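Local coordinates for putative fimbrial subunit (Corynebacterium diphtheriae, PDB 4HSQ), which probably forms the shaft of an adhesive cell-surface pilus as the major pilin SpaD, of which this chain holds domains D2 and D3, at residues K26-W32 / V95-M101; T39-D45 / R121-N127; Y145-V151 / F200-H206. One frame throughout, in Å; residues are numbered along the deposited sequence.

Contact 1: K26-W32 / V95-M101; sequences KADAPTW and VKSGDKM
Segments 26-32 and 95-101 run antiparallel, pairing as strands where 20-28 ends and 100-109 begins and continuing as extended loop beyond. Ala27 and Met101 form a hydrogen-bonded pair (Ala27 N to Met101 O 3.0 Å, Met101 N to Ala27 O 2.7 Å); Asp28 and Lys100 follow as a non-hydrogen-bonded pair, CA atoms 4.6 Å apart. The ladder persists past the strands through Ala29 N to Asp99 O (2.8 Å) and Gly98 N to Pro30 O (2.8 Å), the proline lending only its carbonyl. Lys96-Asp99 is a type II turn, closed by Asp99 N to Lys96 O (3.0 Å) and Lys96 N to Asp99 OD2 (2.8 Å); Gly98 takes the positive phi (69°) of its third position, and a CB there would crowd Thr31 CG2.

Lys100 curls back (chi2 and chi3 both p) to set NZ 3.3 Å from Asp28 OD1, a salt bridge with a weak hydrogen bond. Trp32, chi1 p, spreads its six-membered ring under Ser97: a CH-pi contact with Ser97 CA 3.7 Å from the centroid, while Trp32 N reaches Ser97 OG at 3.1 Å. Ala29 CB, small enough to point at the other segment, meets Val95 CG1 (4.1 Å) and the selenomethionine Met101 CG (3.9 Å).

The pair lies at one end of a beta-sandwich sheet, flanked by strands 7-11 and 51-61, with Ala27 and Met101 packed onto strands 117-127 and 41-46 of the facing sheet.

Contact 2: T39-D45 / R121-N127; sequences TAFRFED and RADVIFN
This is a regular antiparallel strand pair in one sheet of the domain D2 beta sandwich, a domain probably of the CnaA type. Strands 41-45 and 122-127 run with axes 4.7 Å apart at closest and N-to-C directions at 158°. Hydrogen-bonded pairs are Arg42-Ile125 (both N to O distances 2.9 Å) and Glu44-Asp123 (Glu44 N to Asp123 O 2.8 Å, Asp123 N to Glu44 O 2.9 Å); Phe41-Phe126 and Phe43-Val124 are non-hydrogen-bonded, CA atoms 4.2 and 4.5 Å apart.

Alternation sorts the chemistry. Phe41, Phe43, Val124 and Phe126 share the apolar face: the rings of Phe41 (chi1 t) and Phe126 (chi1 p) lie near parallel, planes at 5°, but are slid apart with centroids 5.8 Å away, and Phe43 CD1 touches Val124 CG1 at 3.7 Å. On the other face a salt bridge, Arg42 NE to Glu44 OE2 2.7 Å, roofs Ile125, whose CG2 lies over the Arg42 guanidinium and whose CD1 is 3.6 Å from Glu44 CD. Charged groups with long aliphatic stems thus bury an apolar side chain.

At the far end of the pair, Asn127 N bonds Ala40 O and Asn127 ND2 bonds Thr39 OG1, both 3.2 Å; a water joins Thr39 N to Asn127 O.

Strand 82-87 borders 41-46 on its other edge and 134-138 borders 117-127, while strands 20-28 and 100-109 cover the aromatic face.

Contact 3: Y145-V151 / F200-H206; sequences YHGKLKV and FTIDGLH
In the prealbumin-like (CnaB-type) domain, strand 200-206 runs antiparallel to 145-151, its axis 4.5 Å away at closest and the directions at 136°, and carries a beta bulge. Phe200 (chi1 p) pairs with Val151, Val151 N to Phe200 O 2.9 Å, and lays its ring face on Val151 CB, a CH-pi contact 3.8 Å from the centroid. Thr201, opposite Lys150, faces outward. Ile202 bonds Leu149 in both directions (Ile202 N to Leu149 O 2.8 Å, Leu149 N to Ile202 O 3.0 Å), its side chain turned into the core.

Asp203 and Gly204 together oppose Lys148, the extra residue making the bulge; their peptide is cis, and any CB on Gly204 would collide with Gly147 O. The side chain of Lys148, about 8 Å from the bound calcium ion, stays beyond salt-bridge range of Asp203, whose OD1 instead accepts a hydrogen bond from Val112 N. Leu205 restores the register: Leu205 N to Gly147 O 2.8 Å, and Leu205 CD1 packs 4.0 Å from Leu149 CD2. Finally His206, bonded to Asp12, points its ring edge at the His146 face, centroids 5.1 Å apart.

In the fold
Contacts 1 and 2 lie in the two facing sheets of one sandwich: their segments alternate along the chain, and their apolar faces meet, with Met101 CG 3.5 Å from Phe41 CZ and Pro30 CG 3.6 Å from Phe126 CE1. Contact 1 frays into an exposed turn, where backbone bonds and a tryptophan replace strand pairing; contact 2 keeps its ladder, with aromatics inside and an ion pair outside. Contact 3 is the most buried and belongs to the next domain, its centre about 35 Å from that of contact 2. Strands 117-127 and 142-155 nevertheless pair, linking the two domains, and its histidines bond Asp12 and Gln15 of the first domain.

Contact 1: K26-W32 / V95-M101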
loop_
_atom_site.group_PDB
_atom_site.type_symbol
_atom_site.label_atom_id
_atom_site.label_comp_id
_atom_site.label_asym_id
_atom_site.label_seq_id
_atom_site.Cartn_x
_atom_site.Cartn_y
_atom_site.Cartn_z
ATOM N N LYS A 26 3.374 -16.283 -8.614
ATOM C CA LYS A 26 4.253 -17.303 -9.203
ATOM C C LYS A 26 3.609 -18.666 -9.034
ATOM O O LYS A 26 3.033 -18.981 -7.975
ATOM C CB LYS A 26 5.659 -17.277 -8.576
ATOM C CG LYS A 26 6.436 -16.004 -8.941
ATOM C CD LYS A 26 7.942 -16.126 -8.725
ATOM C CE LYS A 26 8.657 -14.789 -8.839
ATOM N NZ LYS A 26 8.705 -14.263 -10.240
ATOM N N ALA A 27 3.672 -19.460 -10.094
ATOM C CA ALA A 27 3.065 -20.783 -10.098
ATOM C C ALA A 27 3.714 -21.648 -11.147
ATOM O O ALA A 27 4.106 -21.150 -12.199
ATOM C CB ALA A 27 1.572 -20.664 -10.384
ATOM N N ASP A 28 3.770 -22.950 -10.902
ATOM C CA ASP A 28 4.308 -23.843 -11.899
ATOM C C ASP A 28 3.238 -24.209 -12.898
ATOM O O ASP A 28 2.100 -24.486 -12.519
ATOM C CB ASP A 28 4.878 -25.118 -11.256
ATOM C CG ASP A 28 6.040 -24.856 -10.322
ATOM O OD1 ASP A 28 7.030 -24.240 -10.769
ATOM O OD2 ASP A 28 5.955 -25.260 -9.145
ATOM N N ALA A 29 3.601 -24.204 -14.185
ATOM C CA ALA A 29 2.712 -24.692 -15.209
ATOM C C ALA A 29 2.718 -26.225 -15.097
ATOM O O ALA A 29 3.695 -26.781 -14.562
ATOM C CB ALA A 29 3.202 -24.250 -16.579
ATOM N N PRO A 30 1.669 -26.945 -15.556
ATOM C CA PRO A 30 1.760 -28.412 -15.532
ATOM C C PRO A 30 2.805 -28.910 -16.555
ATOM O O PRO A 30 3.424 -28.106 -17.280
ATOM C CB PRO A 30 0.334 -28.848 -15.893
ATOM C CG PRO A 30 -0.164 -27.745 -16.799
ATOM C CD PRO A 30 0.429 -26.484 -16.224
ATOM N N THR A 31 3.018 -30.230 -16.609
ATOM C CA THR A 31 3.936 -30.843 -17.570
ATOM C C THR A 31 3.130 -31.596 -18.636
ATOM O O THR A 31 2.018 -32.035 -18.363
ATOM C CB THR A 31 4.947 -31.771 -16.874
ATOM O OG1 THR A 31 4.230 -32.769 -16.148
ATOM C CG2 THR A 31 5.935 -31.013 -15.957
ATOM N N TRP A 32 3.691 -31.734 -19.849
ATOM C CA TRP A 32 3.039 -32.437 -20.960
ATOM C C TRP A 32 4.060 -32.863 -22.001
ATOM O O TRP A 32 5.115 -32.217 -22.155
ATOM C CB TRP A 32 1.920 -31.585 -21.614
ATOM C CG TRP A 32 2.398 -30.340 -22.294
ATOM C CD1 TRP A 32 2.754 -30.202 -23.603
ATOM C CD2 TRP A 32 2.567 -29.050 -21.693
ATOM N NE1 TRP A 32 3.115 -28.902 -23.866
ATOM C CE2 TRP A 32 3.031 -28.174 -22.703
ATOM C CE3 TRP A 32 2.380 -28.549 -20.395
ATOM C CZ2 TRP A 32 3.288 -26.822 -22.460
ATOM C CZ3 TRP A 32 2.633 -27.205 -20.159
ATOM C CH2 TRP A 32 3.081 -26.360 -21.183
ATOM N N VAL A 95 4.522 -21.284 -23.840
ATOM C CA VAL A 95 4.699 -21.950 -22.541
ATOM C C VAL A 95 5.325 -23.320 -22.747
ATOM O O VAL A 95 4.814 -24.113 -23.532
ATOM C CB VAL A 95 3.387 -22.038 -21.711
ATOM C CG1 VAL A 95 3.651 -22.627 -20.315
ATOM C CG2 VAL A 95 2.723 -20.663 -21.594
ATOM N N LYS A 96 6.436 -23.586 -22.039
ATOM C CA LYS A 96 7.128 -24.881 -22.114
ATOM C C LYS A 96 6.706 -25.718 -20.918
ATOM O O LYS A 96 6.387 -25.169 -19.872
ATOM C CB LYS A 96 8.665 -24.734 -22.187
ATOM C CG LYS A 96 9.204 -23.697 -23.198
ATOM C CD LYS A 96 9.177 -24.168 -24.653
ATOM C CE LYS A 96 9.262 -23.018 -25.638
ATOM N NZ LYS A 96 7.995 -22.849 -26.407
ATOM N N SER A 97 6.648 -27.039 -21.090
ATOM C CA SER A 97 6.246 -27.999 -20.050
ATOM C C SER A 97 6.944 -27.726 -18.710
ATOM O O SER A 97 8.165 -27.564 -18.670
ATOM C CB SER A 97 6.536 -29.424 -20.515
ATOM O OG SER A 97 6.467 -30.327 -19.429
ATOM N N GLY A 98 6.142 -27.588 -17.655
ATOM C CA GLY A 98 6.611 -27.312 -16.296
ATOM C C GLY A 98 7.210 -25.934 -16.037
ATOM O O GLY A 98 7.830 -25.729 -14.993
ATOM N N ASP A 99 7.054 -24.986 -16.972
ATOM C CA ASP A 99 7.590 -23.618 -16.824
ATOM C C ASP A 99 7.112 -22.922 -15.555
ATOM O O ASP A 99 5.968 -23.082 -15.160
ATOM C CB ASP A 99 7.160 -22.740 -18.000
ATOM C CG ASP A 99 8.168 -22.621 -19.117
ATOM O OD1 ASP A 99 9.308 -23.129 -18.949
ATOM O OD2 ASP A 99 7.836 -21.988 -20.148
ATOM N N LYS A 100 7.983 -22.119 -14.952
ATOM C CA LYS A 100 7.594 -21.294 -13.830
ATOM C C LYS A 100 6.903 -20.063 -14.418
ATOM O O LYS A 100 7.521 -19.312 -15.187
ATOM C CB LYS A 100 8.795 -20.923 -12.954
ATOM C CG LYS A 100 8.491 -19.900 -11.826
ATOM C CD LYS A 100 7.434 -20.339 -10.804
ATOM C CE LYS A 100 7.981 -21.232 -9.710
ATOM N NZ LYS A 100 6.913 -21.666 -8.769
HETATM N N MSE A 101 5.606 -19.933 -14.148
HETATM C CA MSE A 101 4.775 -18.826 -14.618
HETATM C C MSE A 101 4.885 -17.681 -13.630
HETATM O O MSE A 101 4.883 -17.901 -12.409
HETATM C CB MSE A 101 3.300 -19.253 -14.752
HETATM C CG MSE A 101 3.110 -20.501 -15.587
HETATM SE SE MSE A 101 3.814 -20.266 -17.360
HETATM C CE MSE A 101 2.738 -18.757 -17.984
#

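Contact 2: T39-D45 / R121-N127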
loop_
_atom_site.group_PDB
_atom_site.type_symbol
_atom_site.label_atom_id
_atom_site.label_comp_id
_atom_site.label_asym_id
_atom_site.label_seq_id
_atom_site.Cartn_x
_atom_site.Cartn_y
_atom_site.Cartn_z
ATOM N N THR A 39 -3.785 -25.980 -23.128
ATOM C CA THR A 39 -4.949 -25.425 -23.826
ATOM C C THR A 39 -5.587 -24.245 -23.083
ATOM O O THR A 39 -6.347 -23.499 -23.693
ATOM C CB THR A 39 -6.003 -26.510 -24.110
ATOM O OG1 THR A 39 -6.539 -27.001 -22.876
ATOM C CG2 THR A 39 -5.458 -27.652 -24.992
ATOM N N ALA A 40 -5.299 -24.085 -21.779
ATOM C CA ALA A 40 -5.818 -22.959 -20.996
ATOM C C ALA A 40 -4.956 -22.709 -19.780
ATOM O O ALA A 40 -4.514 -23.638 -19.119
ATOM C CB ALA A 40 -7.264 -23.204 -20.570
ATOM N N PHE A 41 -4.703 -21.437 -19.490
ATOM C CA PHE A 41 -3.964 -21.003 -18.311
ATOM C C PHE A 41 -4.365 -19.579 -18.005
ATOM O O PHE A 41 -4.302 -18.734 -18.896
ATOM C CB PHE A 41 -2.436 -21.086 -18.521
ATOM C CG PHE A 41 -1.653 -20.951 -17.237
ATOM C CD1 PHE A 41 -1.430 -19.703 -16.665
ATOM C CD2 PHE A 41 -1.172 -22.072 -16.578
ATOM C CE1 PHE A 41 -0.747 -19.580 -15.455
ATOM C CE2 PHE A 41 -0.486 -21.950 -15.364
ATOM C CZ PHE A 41 -0.276 -20.704 -14.815
ATOM N N ARG A 42 -4.771 -19.300 -16.767
ATOM C CA ARG A 42 -5.091 -17.930 -16.373
ATOM C C ARG A 42 -4.781 -17.680 -14.892
ATOM O O ARG A 42 -4.679 -18.613 -14.099
ATOM C CB ARG A 42 -6.557 -17.562 -16.694
ATOM C CG ARG A 42 -7.623 -18.212 -15.783
ATOM C CD ARG A 42 -9.013 -17.935 -16.327
ATOM N NE ARG A 42 -10.060 -18.356 -15.389
ATOM C CZ ARG A 42 -10.703 -19.518 -15.448
ATOM N NH1 ARG A 42 -10.398 -20.408 -16.387
ATOM N NH2 ARG A 42 -11.647 -19.806 -14.564
ATOM N N PHE A 43 -4.586 -16.404 -14.550
ATOM C CA PHE A 43 -4.442 -15.943 -13.181
ATOM C C PHE A 43 -5.677 -15.199 -12.844
ATOM O O PHE A 43 -6.136 -14.406 -13.660
ATOM C CB PHE A 43 -3.226 -14.991 -13.016
ATOM C CG PHE A 43 -1.905 -15.454 -13.561
ATOM C CD1 PHE A 43 -0.906 -15.909 -12.708
ATOM C CD2 PHE A 43 -1.614 -15.338 -14.923
ATOM C CE1 PHE A 43 0.351 -16.283 -13.207
ATOM C CE2 PHE A 43 -0.351 -15.701 -15.419
ATOM C CZ PHE A 43 0.626 -16.154 -14.553
ATOM N N GLU A 44 -6.187 -15.372 -11.618
ATOM C CA GLU A 44 -7.345 -14.627 -11.143
ATOM C C GLU A 44 -7.004 -14.030 -9.815
ATOM O O GLU A 44 -6.318 -14.672 -9.032
ATOM C CB GLU A 44 -8.598 -15.516 -11.049
ATOM C CG GLU A 44 -9.189 -15.765 -12.422
ATOM C CD GLU A 44 -10.578 -16.365 -12.452
ATOM O OE1 GLU A 44 -11.189 -16.514 -11.371
ATOM O OE2 GLU A 44 -11.051 -16.695 -13.562
ATOM N N ASP A 45 -7.431 -12.789 -9.571
ATOM C CA ASP A 45 -7.136 -12.134 -8.304
ATOM C C ASP A 45 -8.235 -11.150 -7.961
ATOM O O ASP A 45 -8.433 -10.150 -8.674
ATOM C CB ASP A 45 -5.759 -11.431 -8.370
ATOM C CG ASP A 45 -5.221 -10.980 -7.017
ATOM O OD1 ASP A 45 -6.017 -10.486 -6.202
ATOM O OD2 ASP A 45 -3.979 -10.963 -6.846
ATOM N N ARG A 121 -4.882 -12.340 -2.240
ATOM C CA ARG A 121 -4.696 -13.752 -2.576
ATOM C C ARG A 121 -5.041 -13.942 -4.051
ATOM O O ARG A 121 -5.882 -13.223 -4.589
ATOM C CB ARG A 121 -5.614 -14.631 -1.692
ATOM C CG ARG A 121 -5.157 -16.079 -1.608
ATOM C CD ARG A 121 -6.224 -16.976 -1.000
ATOM N NE ARG A 121 -6.483 -16.681 0.411
ATOM C CZ ARG A 121 -5.860 -17.268 1.431
ATOM N NH1 ARG A 121 -4.910 -18.170 1.210
ATOM N NH2 ARG A 121 -6.172 -16.946 2.682
ATOM N N ALA A 122 -4.455 -14.942 -4.690
ATOM C CA ALA A 122 -4.792 -15.200 -6.087
ATOM C C ALA A 122 -4.952 -16.698 -6.337
ATOM O O ALA A 122 -4.643 -17.522 -5.479
ATOM C CB ALA A 122 -3.704 -14.639 -6.989
ATOM N N ASP A 123 -5.448 -17.021 -7.512
ATOM C CA ASP A 123 -5.633 -18.367 -8.028
ATOM C C ASP A 123 -4.995 -18.460 -9.409
ATOM O O ASP A 123 -5.016 -17.488 -10.168
ATOM C CB ASP A 123 -7.140 -18.698 -8.154
ATOM C CG ASP A 123 -8.044 -18.286 -7.006
ATOM O OD1 ASP A 123 -7.892 -18.843 -5.909
ATOM O OD2 ASP A 123 -8.930 -17.425 -7.222
ATOM N N VAL A 124 -4.469 -19.629 -9.748
ATOM C CA VAL A 124 -4.022 -19.943 -11.088
ATOM C C VAL A 124 -4.931 -21.110 -11.497
ATOM O O VAL A 124 -5.159 -22.031 -10.701
ATOM C CB VAL A 124 -2.502 -20.178 -11.301
ATOM C CG1 VAL A 124 -1.681 -19.006 -10.758
ATOM C CG2 VAL A 124 -2.034 -21.494 -10.703
ATOM N N ILE A 125 -5.579 -20.976 -12.633
ATOM C CA ILE A 125 -6.553 -21.959 -13.122
ATOM C C ILE A 125 -6.101 -22.388 -14.507
ATOM O O ILE A 125 -5.897 -21.552 -15.400
ATOM C CB ILE A 125 -8.013 -21.381 -13.093
ATOM C CG1 ILE A 125 -8.347 -20.789 -11.685
ATOM C CG2 ILE A 125 -9.049 -22.465 -13.482
ATOM C CD1 ILE A 125 -9.482 -19.741 -11.616
ATOM N N PHE A 126 -5.934 -23.708 -14.695
ATOM C CA PHE A 126 -5.493 -24.199 -15.993
ATOM C C PHE A 126 -6.080 -25.564 -16.311
ATOM O O PHE A 126 -6.558 -26.256 -15.421
ATOM C CB PHE A 126 -3.952 -24.280 -16.019
ATOM C CG PHE A 126 -3.340 -25.170 -14.953
ATOM C CD1 PHE A 126 -3.198 -26.539 -15.161
ATOM C CD2 PHE A 126 -2.830 -24.626 -13.779
ATOM C CE1 PHE A 126 -2.619 -27.357 -14.185
ATOM C CE2 PHE A 126 -2.218 -25.439 -12.818
ATOM C CZ PHE A 126 -2.121 -26.800 -13.028
ATOM N N ASN A 127 -5.980 -25.967 -17.578
ATOM C CA ASN A 127 -6.384 -27.301 -18.005
ATOM C C ASN A 127 -5.150 -28.178 -17.968
ATOM O O ASN A 127 -4.121 -27.796 -18.520
ATOM C CB ASN A 127 -6.995 -27.273 -19.416
ATOM C CG ASN A 127 -8.366 -26.629 -19.505
ATOM O OD1 ASN A 127 -9.054 -26.408 -18.504
ATOM N ND2 ASN A 127 -8.800 -26.325 -20.721
HETATM O O HOH W 1 -4.144 -28.084 -21.321
HETATM O O HOH W 2 -7.774 -21.497 -17.415
#

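Contact 3: Y145-V151 / F200-H206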
loop_
_atom_site.group_PDB
_atom_site.type_symbol
_atom_site.label_atom_id
_atom_site.label_comp_id
_atom_site.label_asym_id
_atom_site.label_seq_id
_atom_site.Cartn_x
_atom_site.Cartn_y
_atom_site.Cartn_z
ATOM N N TYR A 145 -0.315 -2.968 5.152
ATOM C CA TYR A 145 -0.956 -2.137 6.170
ATOM C C TYR A 145 -0.708 -0.659 5.971
ATOM O O TYR A 145 0.437 -0.232 5.790
ATOM C CB TYR A 145 -0.437 -2.489 7.568
ATOM C CG TYR A 145 -0.709 -3.893 8.040
ATOM C CD1 TYR A 145 -1.812 -4.180 8.847
ATOM C CD2 TYR A 145 0.138 -4.941 7.694
ATOM C CE1 TYR A 145 -2.025 -5.473 9.351
ATOM C CE2 TYR A 145 -0.057 -6.232 8.205
ATOM C CZ TYR A 145 -1.151 -6.492 9.014
ATOM O OH TYR A 145 -1.352 -7.766 9.482
ATOM N N HIS A 146 -1.775 0.122 6.075
ATOM C CA HIS A 146 -1.723 1.585 6.008
ATOM C C HIS A 146 -2.568 2.132 7.100
ATOM O O HIS A 146 -3.583 1.528 7.417
ATOM C CB HIS A 146 -2.204 2.136 4.649
ATOM C CG HIS A 146 -1.254 1.891 3.505
ATOM N ND1 HIS A 146 -1.224 0.679 2.846
ATOM C CD2 HIS A 146 -0.353 2.729 2.926
ATOM C CE1 HIS A 146 -0.306 0.805 1.901
ATOM N NE2 HIS A 146 0.246 2.023 1.915
ATOM N N GLY A 147 -2.232 3.316 7.596
ATOM C CA GLY A 147 -3.045 3.941 8.633
ATOM C C GLY A 147 -3.206 5.413 8.376
ATOM O O GLY A 147 -2.504 5.992 7.539
ATOM N N LYS A 148 -4.157 6.013 9.057
ATOM C CA LYS A 148 -4.355 7.465 8.946
ATOM C C LYS A 148 -3.539 8.193 9.999
ATOM O O LYS A 148 -3.369 7.696 11.105
ATOM C CB LYS A 148 -5.826 7.809 9.119
ATOM C CG LYS A 148 -6.666 7.238 8.000
ATOM C CD LYS A 148 -8.039 7.918 7.978
ATOM C CE LYS A 148 -9.166 6.930 8.026
ATOM N NZ LYS A 148 -10.465 7.624 8.227
ATOM N N LEU A 149 -3.048 9.381 9.653
ATOM C CA LEU A 149 -2.311 10.204 10.571
ATOM C C LEU A 149 -3.094 11.499 10.778
ATOM O O LEU A 149 -3.189 12.309 9.862
ATOM C CB LEU A 149 -0.866 10.477 10.098
ATOM C CG LEU A 149 -0.070 11.458 10.994
ATOM C CD1 LEU A 149 0.075 10.913 12.436
ATOM C CD2 LEU A 149 1.278 11.771 10.389
ATOM N N LYS A 150 -3.673 11.664 11.975
ATOM C CA LYS A 150 -4.432 12.864 12.310
ATOM C C LYS A 150 -3.565 13.750 13.186
ATOM O O LYS A 150 -3.023 13.294 14.198
ATOM C CB LYS A 150 -5.735 12.468 13.042
ATOM C CG LYS A 150 -6.573 13.634 13.519
ATOM C CD LYS A 150 -7.818 13.139 14.261
ATOM C CE LYS A 150 -8.592 14.335 14.769
ATOM N NZ LYS A 150 -9.952 13.976 15.233
ATOM N N VAL A 151 -3.449 15.020 12.813
ATOM C CA VAL A 151 -2.682 15.981 13.582
ATOM C C VAL A 151 -3.641 16.967 14.239
ATOM O O VAL A 151 -4.537 17.462 13.572
ATOM C CB VAL A 151 -1.627 16.685 12.695
ATOM C CG1 VAL A 151 -0.954 17.842 13.429
ATOM C CG2 VAL A 151 -0.585 15.674 12.226
ATOM N N PHE A 200 -6.056 18.095 10.756
ATOM C CA PHE A 200 -6.035 17.592 9.384
ATOM C C PHE A 200 -5.754 16.118 9.531
ATOM O O PHE A 200 -5.191 15.716 10.552
ATOM C CB PHE A 200 -5.021 18.290 8.442
ATOM C CG PHE A 200 -3.569 18.130 8.817
ATOM C CD1 PHE A 200 -2.874 16.969 8.501
ATOM C CD2 PHE A 200 -2.888 19.154 9.459
ATOM C CE1 PHE A 200 -1.522 16.832 8.842
ATOM C CE2 PHE A 200 -1.533 19.025 9.784
ATOM C CZ PHE A 200 -0.864 17.864 9.496
ATOM N N THR A 201 -6.128 15.324 8.532
ATOM C CA THR A 201 -5.832 13.899 8.551
ATOM C C THR A 201 -5.174 13.533 7.224
ATOM O O THR A 201 -5.683 13.895 6.158
ATOM C CB THR A 201 -7.123 13.076 8.809
ATOM O OG1 THR A 201 -7.637 13.419 10.093
ATOM C CG2 THR A 201 -6.868 11.580 8.780
ATOM N N ILE A 202 -4.043 12.831 7.295
ATOM C CA ILE A 202 -3.378 12.305 6.117
ATOM C C ILE A 202 -3.881 10.875 5.974
ATOM O O ILE A 202 -3.572 10.028 6.815
ATOM C CB ILE A 202 -1.819 12.380 6.201
ATOM C CG1 ILE A 202 -1.318 13.793 6.543
ATOM C CG2 ILE A 202 -1.169 11.824 4.899
ATOM C CD1 ILE A 202 0.200 13.911 6.777
ATOM N N ASP A 203 -4.699 10.630 4.952
ATOM C CA ASP A 203 -5.202 9.307 4.599
ATOM C C ASP A 203 -4.432 8.864 3.319
ATOM O O ASP A 203 -4.782 9.270 2.203
ATOM C CB ASP A 203 -6.734 9.346 4.404
ATOM C CG ASP A 203 -7.373 7.989 4.113
ATOM O OD1 ASP A 203 -6.629 7.018 3.884
ATOM O OD2 ASP A 203 -8.607 7.898 4.150
ATOM N N GLY A 204 -3.307 8.170 3.471
ATOM C CA GLY A 204 -2.784 7.554 4.685
ATOM C C GLY A 204 -1.379 7.104 4.407
ATOM O O GLY A 204 -0.886 7.264 3.284
ATOM N N LEU A 205 -0.726 6.517 5.411
ATOM C CA LEU A 205 0.671 6.174 5.293
ATOM C C LEU A 205 0.920 4.710 5.511
ATOM O O LEU A 205 0.211 4.071 6.280
ATOM C CB LEU A 205 1.495 6.980 6.325
ATOM C CG LEU A 205 1.316 8.506 6.324
ATOM C CD1 LEU A 205 2.065 9.137 7.511
ATOM C CD2 LEU A 205 1.772 9.105 4.977
ATOM N N HIS A 206 1.984 4.193 4.881
ATOM C CA HIS A 206 2.411 2.805 5.071
ATOM C C HIS A 206 2.949 2.656 6.487
ATOM O O HIS A 206 3.734 3.500 6.954
ATOM C CB HIS A 206 3.515 2.486 4.063
ATOM C CG HIS A 206 3.777 1.032 3.850
ATOM N ND1 HIS A 206 4.225 0.211 4.876
ATOM C CD2 HIS A 206 3.736 0.317 2.706
ATOM C CE1 HIS A 206 4.439 -0.976 4.323
ATOM N NE2 HIS A 206 4.175 -0.960 3.019
#